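Local atomic coordinates of MHC class I protein (Ginglymostoma cirratum, PDB entry 6LUP), a protein that binds a peptide in the groove between two long helices and, as an MHC class I molecule, probably presents it to T cells. Residues E51-E56 with I163-K168; V111-D116 with M128-P133; Q31-D36 with P55-R60. All coordinates share one frame; numbering follows the deposited sequence.

From the N terminus, the chain lays down strands 3-12 and 21-27 before strand 30-36, where contact 3 opens. Contact 3 closes after a short excursion, when the start of helix 55-82 packs back on that strand. Contact 1 opens at 51-56, just before contact 3 is complete, and the two share Pro55 and Glu56, so their loops overlap. Contact 1 closes over a hundred residues later on helix 148-172, joining the two sides of the groove at one end. Contact 2 falls within this long loop and ties edge strand 129-131 to strand 108-115, across strand 118-124. Contacts 1 and 3 touch, their centres about 10 Å apart. The centre of contact 2 is about 28 Å from that of contact 1.

Contact 1 (E51-E56 with I163-K168); sequences ESEGPE and IEWLQK
Trp165 and Lys168 of helix 148-172 both reach the carboxylate of Glu53. Glu53 sits in the short break between helix 47-52 and helix 55-82. Its chain bends at chi2 (-58°), which carries the carboxylate to helix 148-172. Along 163-168, Ile163 and Leu166 pack on Leu100 of strand 91-100, seating the helix on the sheet. Between them comes Trp165. The benzene edge of its indole meets the acid: CZ3 lies 3.5 Å from Glu53 OE2, and the oxygen is near the ring plane. The carboxylate itself is turned 41° from that plane. The Trp165 ring also meets an aromatic side chain of the bound peptide. Lys168 closes the walk, one turn after Trp165. Its CG is anti to the backbone N (chi1 -174°), and the chain is extended to its tip. It meets Glu53 from the opposite direction and forms a salt bridge. NZ donates to Glu53 OE2 at 2.7 Å, on the syn lone pair, and lies 3.2 Å from Glu53 OE1. The CE methylene of Lys168 is also close, 3.3 Å from Glu53 OE2. Glu53 OE2 thus accepts the ammonium bond and also lies against the indole edge, whose C-H may add a weak electrostatic attraction. Glu53 is buried, so the lysine probably compensates its charge and favours the ionised acid, linking the two helical walls beside the peptide.

Contact 2 (V111-D116 with M128-P133); sequences VQHAWD and MVWVTP
On the helix-bearing side of the class I platform sheet, Trp130 meets Val111 and His113 beneath helix 148-172. Strand 129-131 is the last strand of the sheet. Strand 118-124 lies between it and strand 108-115, so the contact skips one strand. The nearest CA atoms, of His113 and Thr132, are 9.6 Å apart. From CB, the Trp130 side chain places CG anti to the carbonyl carbon (chi1 -65°). With this torsion the end of the indole comes nearer to strand 108-115 than its CB does, passing Leu123 of the strand between. On the pyrrole side, NE1 is bonded to Asn151 OD1 of helix 148-172, which helps fix the turn of the ring. The six-membered ring carries the contact. Trp130 CZ3 is 4.2 Å from His113 NE2, a loose oblique approach. The polar partner of His113 is Tyr92, whose OH bonds ND1. Trp130 CZ3 also lies 4.0 Å from Val111 CG1. The valine and the indole cross at about a right angle, and at the far tip Trp130 CH2 rests 3.9 Å from Val111 CG1.

Contact 3 (Q31-D36 with P55-R60); sequences QFVQYD and PEYWER
Val33 and Trp58 mark the closest backbone approach, with CA atoms 10.0 Å apart. The axes of strand 31-36 and helix 55-60 pass at 11.9 Å, and their N-to-C directions differ by 44°. The strand carries a classic beta bulge, with Phe32 and Val33 both facing Gly25. Val33 points toward the helix. Its CG1 lies 3.7 Å from Trp58 CZ3 and about as far from CH2, meeting the indole at an oblique angle. Its other methyl, CG2, sits over the centre of the Phe32 ring. On the pyrrole side, Trp58 NE1 bonds Glu53 O, which helps fix the turn of the indole. Tyr57 puts CD1 over the centre of one Trp58 face, 3.6 Å above the plane. With CG anti to its backbone N (chi1 178°), Tyr57 extends across to Phe32. Tyr57 OH lies at the edge of the Phe32 ring, 3.8 Å from CE2, and the two side chains cross near a right angle. That hydroxyl is bonded to Tyr169 OH. Tyr57 also packs on the peptide backbone. Tyr57 and Tyr169 probably help close one end of the groove, consistent with the A-pocket end, where tyrosines hold the peptide N terminus in relatives.

Contact 1 (E51-E56 with I163-K168)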
loop_
_atom_site.group_PDB
_atom_site.type_symbol
_atom_site.label_atom_id
_atom_site.label_comp_id
_atom_site.label_asym_id
_atom_site.label_seq_id
_atom_site.Cartn_x
_atom_site.Cartn_y
_atom_site.Cartn_z
ATOM N N GLU A 51 -12.832 11.597 14.945
ATOM C CA GLU A 51 -13.833 12.580 15.350
ATOM C C GLU A 51 -15.257 12.068 15.194
ATOM O O GLU A 51 -16.117 12.364 16.024
ATOM C CB GLU A 51 -13.689 13.853 14.515
ATOM C CG GLU A 51 -12.561 14.776 14.940
ATOM C CD GLU A 51 -12.241 15.839 13.899
ATOM O OE1 GLU A 51 -11.570 16.841 14.246
ATOM O OE2 GLU A 51 -12.655 15.679 12.726
ATOM N N SER A 52 -15.501 11.306 14.132
ATOM C CA SER A 52 -16.866 10.992 13.713
ATOM C C SER A 52 -17.392 9.650 14.201
ATOM O O SER A 52 -18.573 9.350 14.026
ATOM C CB SER A 52 -17.002 11.083 12.186
ATOM O OG SER A 52 -16.182 10.130 11.530
ATOM N N GLU A 53 -16.530 8.840 14.808
ATOM C CA GLU A 53 -16.962 7.542 15.306
ATOM C C GLU A 53 -16.855 7.439 16.815
ATOM O O GLU A 53 -15.771 7.581 17.386
ATOM C CB GLU A 53 -16.209 6.401 14.615
ATOM C CG GLU A 53 -16.562 6.212 13.145
ATOM C CD GLU A 53 -18.041 5.940 12.901
ATOM O OE1 GLU A 53 -18.792 5.657 13.866
ATOM O OE2 GLU A 53 -18.464 6.006 11.727
ATOM N N GLY A 54 -18.000 7.188 17.447
ATOM C CA GLY A 54 -18.100 7.107 18.897
ATOM C C GLY A 54 -17.560 5.806 19.461
ATOM O O GLY A 54 -17.095 4.942 18.713
ATOM N N PRO A 55 -17.618 5.663 20.796
ATOM C CA PRO A 55 -17.136 4.488 21.525
ATOM C C PRO A 55 -17.598 3.150 20.936
ATOM O O PRO A 55 -16.790 2.228 20.816
ATOM C CB PRO A 55 -17.722 4.693 22.923
ATOM C CG PRO A 55 -17.760 6.172 23.074
ATOM C CD PRO A 55 -18.097 6.715 21.711
ATOM N N GLU A 56 -18.873 3.058 20.562
ATOM C CA GLU A 56 -19.452 1.807 20.070
ATOM C C GLU A 56 -18.780 1.299 18.800
ATOM O O GLU A 56 -18.571 0.092 18.638
ATOM C CB GLU A 56 -20.963 1.945 19.866
ATOM C CG GLU A 56 -21.741 1.793 21.164
ATOM C CD GLU A 56 -23.250 1.853 20.976
ATOM O OE1 GLU A 56 -23.725 1.575 19.842
ATOM O OE2 GLU A 56 -23.955 2.170 21.970
ATOM N N ILE A 163 -20.802 -1.191 1.389
ATOM C CA ILE A 163 -21.247 -0.041 0.605
ATOM C C ILE A 163 -21.824 1.060 1.500
ATOM O O ILE A 163 -21.464 2.229 1.365
ATOM C CB ILE A 163 -22.289 -0.466 -0.464
ATOM C CG1 ILE A 163 -21.643 -1.347 -1.555
ATOM C CG2 ILE A 163 -23.016 0.741 -1.044
ATOM C CD1 ILE A 163 -20.598 -0.669 -2.422
ATOM N N GLU A 164 -22.702 0.673 2.420
ATOM C CA GLU A 164 -23.373 1.622 3.310
ATOM C C GLU A 164 -22.400 2.451 4.165
ATOM O O GLU A 164 -22.525 3.673 4.237
ATOM C CB GLU A 164 -24.397 0.893 4.187
ATOM C CG GLU A 164 -25.189 1.804 5.115
ATOM C CD GLU A 164 -26.136 1.055 6.044
ATOM O OE1 GLU A 164 -26.975 1.732 6.685
ATOM O OE2 GLU A 164 -26.049 -0.199 6.144
ATOM N N TRP A 165 -21.443 1.782 4.802
ATOM C CA TRP A 165 -20.429 2.457 5.617
ATOM C C TRP A 165 -19.446 3.273 4.777
ATOM O O TRP A 165 -19.011 4.349 5.200
ATOM C CB TRP A 165 -19.693 1.459 6.514
ATOM C CG TRP A 165 -20.525 1.037 7.675
ATOM C CD1 TRP A 165 -21.482 0.060 7.689
ATOM C CD2 TRP A 165 -20.507 1.600 8.992
ATOM N NE1 TRP A 165 -22.056 -0.024 8.935
ATOM C CE2 TRP A 165 -21.481 0.911 9.754
ATOM C CE3 TRP A 165 -19.763 2.619 9.602
ATOM C CZ2 TRP A 165 -21.723 1.201 11.105
ATOM C CZ3 TRP A 165 -20.007 2.912 10.942
ATOM C CH2 TRP A 165 -20.980 2.200 11.680
ATOM N N LEU A 166 -19.111 2.773 3.587
ATOM C CA LEU A 166 -18.284 3.540 2.657
ATOM C C LEU A 166 -18.938 4.894 2.385
ATOM O O LEU A 166 -18.266 5.924 2.398
ATOM C CB LEU A 166 -18.029 2.777 1.350
ATOM C CG LEU A 166 -17.264 3.528 0.244
ATOM C CD1 LEU A 166 -15.889 4.009 0.695
ATOM C CD2 LEU A 166 -17.142 2.688 -1.020
ATOM N N GLN A 167 -20.253 4.886 2.177
ATOM C CA GLN A 167 -21.011 6.113 1.940
ATOM C C GLN A 167 -20.992 7.066 3.132
ATOM O O GLN A 167 -20.973 8.287 2.958
ATOM C CB GLN A 167 -22.442 5.788 1.516
ATOM C CG GLN A 167 -22.561 5.557 0.019
ATOM C CD GLN A 167 -23.840 4.856 -0.383
ATOM O OE1 GLN A 167 -24.622 4.421 0.464
ATOM N NE2 GLN A 167 -24.060 4.739 -1.688
ATOM N N LYS A 168 -20.980 6.500 4.336
ATOM C CA LYS A 168 -20.884 7.285 5.553
ATOM C C LYS A 168 -19.492 7.893 5.663
ATOM O O LYS A 168 -19.346 9.075 5.972
ATOM C CB LYS A 168 -21.187 6.420 6.777
ATOM C CG LYS A 168 -21.239 7.194 8.085
ATOM C CD LYS A 168 -21.139 6.269 9.283
ATOM C CE LYS A 168 -21.362 7.038 10.571
ATOM N NZ LYS A 168 -21.191 6.161 11.756
#

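Contact 2 (V111-D116 with M128-P133)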
loop_
_atom_site.group_PDB
_atom_site.type_symbol
_atom_site.label_atom_id
_atom_site.label_comp_id
_atom_site.label_asym_id
_atom_site.label_seq_id
_atom_site.Cartn_x
_atom_site.Cartn_y
_atom_site.Cartn_z
ATOM N N VAL A 111 -13.614 -10.971 -1.890
ATOM C CA VAL A 111 -12.924 -11.514 -0.729
ATOM C C VAL A 111 -11.954 -12.582 -1.236
ATOM O O VAL A 111 -12.358 -13.549 -1.884
ATOM C CB VAL A 111 -13.890 -12.015 0.384
ATOM C CG1 VAL A 111 -14.909 -13.013 -0.147
ATOM C CG2 VAL A 111 -13.119 -12.595 1.560
ATOM N N GLN A 112 -10.670 -12.364 -0.963
ATOM C CA GLN A 112 -9.593 -13.207 -1.476
ATOM C C GLN A 112 -8.665 -13.606 -0.342
ATOM O O GLN A 112 -8.269 -12.768 0.470
ATOM C CB GLN A 112 -8.790 -12.463 -2.546
ATOM C CG GLN A 112 -9.567 -12.118 -3.804
ATOM C CD GLN A 112 -8.945 -10.975 -4.583
ATOM O OE1 GLN A 112 -9.641 -10.054 -5.012
ATOM N NE2 GLN A 112 -7.625 -11.021 -4.766
ATOM N N HIS A 113 -8.321 -14.888 -0.299
ATOM C CA HIS A 113 -7.423 -15.416 0.718
ATOM C C HIS A 113 -6.148 -15.943 0.068
ATOM O O HIS A 113 -6.179 -16.474 -1.050
ATOM C CB HIS A 113 -8.092 -16.547 1.497
ATOM C CG HIS A 113 -9.391 -16.169 2.139
ATOM N ND1 HIS A 113 -9.611 -16.291 3.494
ATOM C CD2 HIS A 113 -10.545 -15.692 1.613
ATOM C CE1 HIS A 113 -10.842 -15.900 3.775
ATOM N NE2 HIS A 113 -11.429 -15.531 2.652
ATOM N N ALA A 114 -5.028 -15.791 0.770
ATOM C CA ALA A 114 -3.749 -16.298 0.287
ATOM C C ALA A 114 -2.931 -16.963 1.377
ATOM O O ALA A 114 -2.901 -16.512 2.526
ATOM C CB ALA A 114 -2.938 -15.197 -0.364
ATOM N N TRP A 115 -2.270 -18.043 0.979
ATOM C CA TRP A 115 -1.344 -18.778 1.821
ATOM C C TRP A 115 0.052 -18.613 1.232
ATOM O O TRP A 115 0.264 -18.853 0.039
ATOM C CB TRP A 115 -1.772 -20.247 1.875
ATOM C CG TRP A 115 -0.698 -21.222 2.241
ATOM C CD1 TRP A 115 -0.153 -22.169 1.429
ATOM C CD2 TRP A 115 -0.048 -21.359 3.512
ATOM N NE1 TRP A 115 0.798 -22.888 2.109
ATOM C CE2 TRP A 115 0.885 -22.410 3.390
ATOM C CE3 TRP A 115 -0.160 -20.696 4.742
ATOM C CZ2 TRP A 115 1.702 -22.817 4.446
ATOM C CZ3 TRP A 115 0.657 -21.102 5.797
ATOM C CH2 TRP A 115 1.574 -22.153 5.637
ATOM N N ASP A 116 0.992 -18.180 2.070
ATOM C CA ASP A 116 2.358 -17.864 1.637
ATOM C C ASP A 116 2.378 -17.046 0.344
ATOM O O ASP A 116 3.085 -17.381 -0.605
ATOM C CB ASP A 116 3.205 -19.140 1.502
ATOM C CG ASP A 116 3.715 -19.656 2.841
ATOM O OD1 ASP A 116 3.545 -18.966 3.866
ATOM O OD2 ASP A 116 4.297 -20.759 2.869
ATOM N N MET A 128 -21.968 -17.407 -6.530
ATOM C CA MET A 128 -21.989 -17.705 -5.088
ATOM C C MET A 128 -21.314 -19.034 -4.752
ATOM O O MET A 128 -21.848 -19.856 -4.003
ATOM C CB MET A 128 -23.401 -17.602 -4.496
ATOM C CG MET A 128 -23.841 -16.176 -4.198
ATOM S SD MET A 128 -22.623 -15.209 -3.272
ATOM C CE MET A 128 -22.506 -16.141 -1.747
ATOM N N VAL A 129 -20.124 -19.216 -5.315
ATOM C CA VAL A 129 -19.315 -20.409 -5.098
ATOM C C VAL A 129 -17.868 -19.981 -4.829
ATOM O O VAL A 129 -17.413 -18.948 -5.330
ATOM C CB VAL A 129 -19.433 -21.393 -6.301
ATOM C CG1 VAL A 129 -18.659 -20.895 -7.519
ATOM C CG2 VAL A 129 -18.993 -22.796 -5.918
ATOM N N TRP A 130 -17.161 -20.760 -4.018
ATOM C CA TRP A 130 -15.756 -20.486 -3.723
ATOM C C TRP A 130 -14.845 -21.168 -4.734
ATOM O O TRP A 130 -15.076 -22.316 -5.113
ATOM C CB TRP A 130 -15.403 -20.937 -2.307
ATOM C CG TRP A 130 -16.130 -20.169 -1.248
ATOM C CD1 TRP A 130 -17.340 -20.478 -0.701
ATOM C CD2 TRP A 130 -15.696 -18.958 -0.608
ATOM N NE1 TRP A 130 -17.688 -19.540 0.243
ATOM C CE2 TRP A 130 -16.699 -18.595 0.319
ATOM C CE3 TRP A 130 -14.557 -18.149 -0.724
ATOM C CZ2 TRP A 130 -16.599 -17.454 1.124
ATOM C CZ3 TRP A 130 -14.459 -17.012 0.079
ATOM C CH2 TRP A 130 -15.474 -16.679 0.990
ATOM N N VAL A 131 -13.816 -20.449 -5.173
ATOM C CA VAL A 131 -12.855 -20.992 -6.133
ATOM C C VAL A 131 -11.461 -21.131 -5.518
ATOM O O VAL A 131 -11.029 -20.290 -4.727
ATOM C CB VAL A 131 -12.820 -20.183 -7.459
ATOM C CG1 VAL A 131 -14.221 -20.047 -8.044
ATOM C CG2 VAL A 131 -12.203 -18.810 -7.263
ATOM N N THR A 132 -10.781 -22.218 -5.867
ATOM C CA THR A 132 -9.433 -22.493 -5.378
ATOM C C THR A 132 -8.581 -23.124 -6.483
ATOM O O THR A 132 -8.975 -24.134 -7.073
ATOM C CB THR A 132 -9.442 -23.390 -4.117
ATOM O OG1 THR A 132 -8.098 -23.740 -3.760
ATOM C CG2 THR A 132 -10.258 -24.669 -4.340
ATOM N N PRO A 133 -7.416 -22.520 -6.780
ATOM C CA PRO A 133 -6.540 -23.075 -7.813
ATOM C C PRO A 133 -5.616 -24.188 -7.300
ATOM O O PRO A 133 -4.823 -24.726 -8.071
ATOM C CB PRO A 133 -5.722 -21.861 -8.253
ATOM C CG PRO A 133 -5.641 -21.012 -7.032
ATOM C CD PRO A 133 -6.909 -21.237 -6.255
#

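Contact 3 (Q31-D36 with P55-R60)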
loop_
_atom_site.group_PDB
_atom_site.type_symbol
_atom_site.label_atom_id
_atom_site.label_comp_id
_atom_site.label_asym_id
_atom_site.label_seq_id
_atom_site.Cartn_x
_atom_site.Cartn_y
_atom_site.Cartn_z
ATOM N N GLN A 31 -5.365 5.194 4.138
ATOM C CA GLN A 31 -5.499 4.324 5.298
ATOM C C GLN A 31 -6.193 5.080 6.421
ATOM O O GLN A 31 -5.831 6.218 6.720
ATOM C CB GLN A 31 -4.143 3.817 5.778
ATOM C CG GLN A 31 -4.260 2.570 6.640
ATOM C CD GLN A 31 -3.057 2.335 7.528
ATOM O OE1 GLN A 31 -1.921 2.544 7.120
ATOM N NE2 GLN A 31 -3.305 1.879 8.753
ATOM N N PHE A 32 -7.186 4.456 7.042
ATOM C CA PHE A 32 -7.952 5.139 8.089
ATOM C C PHE A 32 -8.009 4.390 9.418
ATOM O O PHE A 32 -8.224 5.000 10.458
ATOM C CB PHE A 32 -9.350 5.540 7.586
ATOM C CG PHE A 32 -10.337 4.404 7.509
ATOM C CD1 PHE A 32 -10.226 3.425 6.527
ATOM C CD2 PHE A 32 -11.409 4.338 8.401
ATOM C CE1 PHE A 32 -11.140 2.381 6.455
ATOM C CE2 PHE A 32 -12.333 3.301 8.329
ATOM C CZ PHE A 32 -12.197 2.320 7.355
ATOM N N VAL A 33 -7.813 3.074 9.381
ATOM C CA VAL A 33 -7.775 2.262 10.601
ATOM C C VAL A 33 -6.614 1.265 10.588
ATOM O O VAL A 33 -6.050 0.950 9.532
ATOM C CB VAL A 33 -9.115 1.529 10.899
ATOM C CG1 VAL A 33 -10.196 2.516 11.319
ATOM C CG2 VAL A 33 -9.579 0.681 9.716
ATOM N N GLN A 34 -6.260 0.785 11.774
ATOM C CA GLN A 34 -5.190 -0.186 11.948
ATOM C C GLN A 34 -5.508 -1.037 13.163
ATOM O O GLN A 34 -6.102 -0.557 14.134
ATOM C CB GLN A 34 -3.842 0.525 12.134
ATOM C CG GLN A 34 -2.616 -0.389 12.181
ATOM C CD GLN A 34 -2.287 -0.928 13.574
ATOM O OE1 GLN A 34 -2.820 -0.468 14.587
ATOM N NE2 GLN A 34 -1.402 -1.919 13.623
ATOM N N TYR A 35 -5.110 -2.301 13.093
ATOM C CA TYR A 35 -5.144 -3.208 14.226
ATOM C C TYR A 35 -3.909 -4.109 14.178
ATOM O O TYR A 35 -3.471 -4.510 13.094
ATOM C CB TYR A 35 -6.418 -4.047 14.164
ATOM C CG TYR A 35 -6.561 -5.078 15.259
ATOM C CD1 TYR A 35 -5.903 -6.303 15.178
ATOM C CD2 TYR A 35 -7.381 -4.842 16.358
ATOM C CE1 TYR A 35 -6.038 -7.254 16.175
ATOM C CE2 TYR A 35 -7.527 -5.790 17.357
ATOM C CZ TYR A 35 -6.852 -6.994 17.259
ATOM O OH TYR A 35 -6.986 -7.943 18.243
ATOM N N ASP A 36 -3.345 -4.417 15.345
ATOM C CA ASP A 36 -2.307 -5.452 15.439
ATOM C C ASP A 36 -2.411 -6.292 16.708
ATOM O O ASP A 36 -3.048 -5.891 17.678
ATOM C CB ASP A 36 -0.890 -4.880 15.258
ATOM C CG ASP A 36 -0.480 -3.956 16.378
ATOM O OD1 ASP A 36 -0.269 -4.437 17.508
ATOM O OD2 ASP A 36 -0.350 -2.744 16.126
ATOM N N PRO A 55 -17.618 5.663 20.796
ATOM C CA PRO A 55 -17.136 4.488 21.525
ATOM C C PRO A 55 -17.598 3.150 20.936
ATOM O O PRO A 55 -16.790 2.228 20.816
ATOM C CB PRO A 55 -17.722 4.693 22.923
ATOM C CG PRO A 55 -17.760 6.172 23.074
ATOM C CD PRO A 55 -18.097 6.715 21.711
ATOM N N GLU A 56 -18.873 3.058 20.562
ATOM C CA GLU A 56 -19.452 1.807 20.070
ATOM C C GLU A 56 -18.780 1.299 18.800
ATOM O O GLU A 56 -18.571 0.092 18.638
ATOM C CB GLU A 56 -20.963 1.945 19.866
ATOM C CG GLU A 56 -21.741 1.793 21.164
ATOM C CD GLU A 56 -23.250 1.853 20.976
ATOM O OE1 GLU A 56 -23.725 1.575 19.842
ATOM O OE2 GLU A 56 -23.955 2.170 21.970
ATOM N N TYR A 57 -18.435 2.225 17.914
ATOM C CA TYR A 57 -17.733 1.890 16.691
ATOM C C TYR A 57 -16.381 1.216 16.966
ATOM O O TYR A 57 -16.073 0.170 16.391
ATOM C CB TYR A 57 -17.535 3.138 15.831
ATOM C CG TYR A 57 -16.760 2.870 14.565
ATOM C CD1 TYR A 57 -15.364 2.881 14.563
ATOM C CD2 TYR A 57 -17.420 2.605 13.370
ATOM C CE1 TYR A 57 -14.647 2.633 13.403
ATOM C CE2 TYR A 57 -16.715 2.356 12.204
ATOM C CZ TYR A 57 -15.328 2.369 12.225
ATOM O OH TYR A 57 -14.622 2.124 11.071
ATOM N N TRP A 58 -15.585 1.818 17.840
ATOM C CA TRP A 58 -14.255 1.302 18.137
ATOM C C TRP A 58 -14.309 0.022 18.948
ATOM O O TRP A 58 -13.489 -0.874 18.752
ATOM C CB TRP A 58 -13.404 2.373 18.812
ATOM C CG TRP A 58 -13.273 3.554 17.923
ATOM C CD1 TRP A 58 -13.927 4.747 18.035
ATOM C CD2 TRP A 58 -12.485 3.637 16.736
ATOM N NE1 TRP A 58 -13.581 5.575 17.002
ATOM C CE2 TRP A 58 -12.694 4.920 16.188
ATOM C CE3 TRP A 58 -11.608 2.757 16.087
ATOM C CZ2 TRP A 58 -12.053 5.348 15.018
ATOM C CZ3 TRP A 58 -10.976 3.180 14.923
ATOM C CH2 TRP A 58 -11.208 4.463 14.399
ATOM N N GLU A 59 -15.292 -0.067 19.837
ATOM C CA GLU A 59 -15.519 -1.271 20.614
ATOM C C GLU A 59 -15.842 -2.450 19.699
ATOM O O GLU A 59 -15.237 -3.516 19.824
ATOM C CB GLU A 59 -16.624 -1.037 21.642
ATOM C CG GLU A 59 -16.163 -0.201 22.826
ATOM C CD GLU A 59 -17.270 0.621 23.462
ATOM O OE1 GLU A 59 -16.933 1.574 24.201
ATOM O OE2 GLU A 59 -18.469 0.332 23.228
ATOM N N ARG A 60 -16.767 -2.250 18.763
ATOM C CA ARG A 60 -17.161 -3.322 17.849
ATOM C C ARG A 60 -16.052 -3.701 16.870
ATOM O O ARG A 60 -15.805 -4.889 16.636
ATOM C CB ARG A 60 -18.433 -2.962 17.083
ATOM C CG ARG A 60 -18.879 -4.051 16.115
ATOM C CD ARG A 60 -19.679 -3.491 14.957
ATOM N NE ARG A 60 -19.026 -2.333 14.339
ATOM C CZ ARG A 60 -19.462 -1.074 14.438
ATOM N NH1 ARG A 60 -20.564 -0.787 15.131
ATOM N NH2 ARG A 60 -18.794 -0.101 13.832
#